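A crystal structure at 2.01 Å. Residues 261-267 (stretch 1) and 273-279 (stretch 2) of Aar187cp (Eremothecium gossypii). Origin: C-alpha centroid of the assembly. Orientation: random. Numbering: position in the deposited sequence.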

# COMPACT_ATOMS: atom_id res chain seq x y z
N LEU A 261 12.12 2.19 21.68
CA LEU A 261 11.06 1.67 22.49
C LEU A 261 11.16 0.13 22.49
O LEU A 261 10.81 -0.48 23.46
CB LEU A 261 9.69 2.10 21.92
CG LEU A 261 8.46 1.82 22.79
CD1 LEU A 261 8.79 2.23 24.20
CD2 LEU A 261 7.19 2.57 22.36
N HIS A 262 11.62 -0.48 21.40
CA HIS A 262 11.52 -1.94 21.26
C HIS A 262 12.87 -2.49 21.20
O HIS A 262 13.10 -3.49 20.56
CB HIS A 262 10.78 -2.33 19.99
CG HIS A 262 9.36 -1.87 19.97
ND1 HIS A 262 8.37 -2.55 20.60
CD2 HIS A 262 8.76 -0.76 19.36
CE1 HIS A 262 7.19 -1.90 20.42
NE2 HIS A 262 7.42 -0.82 19.64
N GLN A 263 13.81 -1.80 21.84
CA GLN A 263 15.21 -2.19 21.71
C GLN A 263 15.52 -3.61 22.26
O GLN A 263 16.39 -4.31 21.73
CB GLN A 263 16.13 -1.11 22.29
CG GLN A 263 16.12 -1.03 23.78
CD GLN A 263 16.98 0.10 24.28
OE1 GLN A 263 16.84 1.25 23.86
NE2 GLN A 263 17.89 -0.22 25.17
N ASN A 264 14.75 -4.03 23.26
CA ASN A 264 14.77 -5.40 23.80
C ASN A 264 14.61 -6.49 22.73
O ASN A 264 15.14 -7.61 22.89
CB ASN A 264 13.71 -5.52 24.89
CG ASN A 264 13.92 -4.49 26.00
OD1 ASN A 264 13.22 -3.46 26.07
ND2 ASN A 264 14.92 -4.73 26.83
N ASN A 265 13.95 -6.12 21.63
CA ASN A 265 13.73 -7.04 20.50
C ASN A 265 14.80 -7.03 19.43
O ASN A 265 14.70 -7.82 18.50
CB ASN A 265 12.37 -6.75 19.81
CG ASN A 265 11.23 -7.34 20.59
OD1 ASN A 265 10.81 -8.49 20.34
ND2 ASN A 265 10.75 -6.60 21.57
N ILE A 266 15.79 -6.15 19.55
CA ILE A 266 16.89 -6.05 18.54
C ILE A 266 17.89 -7.19 18.65
O ILE A 266 18.28 -7.80 17.64
CB ILE A 266 17.61 -4.65 18.55
CG1 ILE A 266 16.70 -3.60 17.87
CG2 ILE A 266 18.92 -4.72 17.75
CD1 ILE A 266 16.56 -2.31 18.64
N VAL A 267 18.35 -7.47 19.85
CA VAL A 267 19.39 -8.50 19.98
C VAL A 267 18.75 -9.86 19.81
O VAL A 267 19.20 -10.66 18.98
CB VAL A 267 20.07 -8.47 21.34
CG1 VAL A 267 21.20 -9.51 21.35
CG2 VAL A 267 20.55 -7.06 21.63
N ILE A 273 5.79 -10.06 14.81
CA ILE A 273 5.29 -8.71 14.58
C ILE A 273 6.38 -7.69 14.99
O ILE A 273 6.71 -6.75 14.23
CB ILE A 273 3.87 -8.46 15.18
CG1 ILE A 273 3.66 -6.97 15.52
CG2 ILE A 273 3.60 -9.38 16.39
CD1 ILE A 273 2.24 -6.44 15.30
N LYS A 274 7.00 -7.89 16.14
CA LYS A 274 7.92 -6.86 16.52
C LYS A 274 9.19 -6.86 15.61
O LYS A 274 9.78 -5.82 15.38
CB LYS A 274 8.23 -6.85 18.00
CG LYS A 274 7.15 -6.25 18.92
CD LYS A 274 7.78 -5.99 20.30
CE LYS A 274 6.89 -6.32 21.48
NZ LYS A 274 7.40 -5.63 22.72
N THR A 275 9.55 -8.01 15.07
CA THR A 275 10.79 -8.16 14.35
C THR A 275 10.67 -7.54 12.96
O THR A 275 11.47 -6.71 12.61
CB THR A 275 11.20 -9.63 14.28
OG1 THR A 275 11.54 -10.04 15.61
CG2 THR A 275 12.42 -9.80 13.40
N ASN A 276 9.65 -7.95 12.22
CA ASN A 276 9.33 -7.32 10.97
C ASN A 276 9.14 -5.83 11.02
O ASN A 276 9.60 -5.11 10.14
CB ASN A 276 8.14 -7.99 10.33
CG ASN A 276 8.48 -9.35 9.82
OD1 ASN A 276 9.66 -9.68 9.60
ND2 ASN A 276 7.45 -10.17 9.61
N LEU A 277 8.50 -5.35 12.07
CA LEU A 277 8.36 -3.95 12.32
C LEU A 277 9.72 -3.25 12.51
O LEU A 277 9.94 -2.14 12.00
CB LEU A 277 7.59 -3.75 13.62
CG LEU A 277 7.54 -2.28 14.09
CD1 LEU A 277 6.52 -1.54 13.19
CD2 LEU A 277 7.21 -2.04 15.58
N LEU A 278 10.60 -3.84 13.32
CA LEU A 278 11.86 -3.21 13.50
C LEU A 278 12.62 -3.26 12.20
O LEU A 278 13.32 -2.29 11.86
CB LEU A 278 12.70 -3.94 14.56
CG LEU A 278 12.35 -3.69 16.00
CD1 LEU A 278 13.21 -4.68 16.78
CD2 LEU A 278 12.70 -2.26 16.44
N ILE A 279 12.54 -4.40 11.48
CA ILE A 279 13.28 -4.47 10.20
C ILE A 279 12.78 -3.38 9.25
O ILE A 279 13.54 -2.69 8.57
CB ILE A 279 13.14 -5.86 9.54
CG1 ILE A 279 13.99 -6.95 10.32
CG2 ILE A 279 13.56 -5.78 8.05
CD1 ILE A 279 13.66 -8.41 9.92

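What backbone frame brings the stretches together? Stretch 2 is one segment of a longer helix, its turns held by bonds such as Leu278 N to Lys274 O at 3.0 Å. Against it lies the region where stretch 1 leaves a helix at His262 and turns, with Asn265 N bonded to His262 O at 3.0 Å. No hydrogen bond crosses between them, so the contact rests on packing.

What does His262 touch? Its CA-to-CB bond points toward the helix, and the imidazole lies obliquely to its neighbours: ND1 is 3.5 Å from Lys274 CD, and NE2 is 4.2 Å from Leu277 CD2. The closest lysine atom is the methylene carbon CD. Nearer the backbone, His262 CB sits 4.0 Å from Leu278 CD2.

How does polar Asn265 fit? Its ND2 approaches Lys274 CD at 3.3 Å, a van der Waals contact, since a methylene carbon cannot accept a hydrogen bond. Its CB rests 3.8 Å from Leu278 CD1, while OD1 bonds elsewhere in the structure.

Where is the purely apolar contact? Ile266 starts out sideways, but its side chain comes nearer at its end, and CG1 reaches Leu278 CD1 at 3.8 Å. Leu278 thus meets His262, Asn265 and Ile266 in turn, and burying these hydrocarbon surfaces away from water favours the packing.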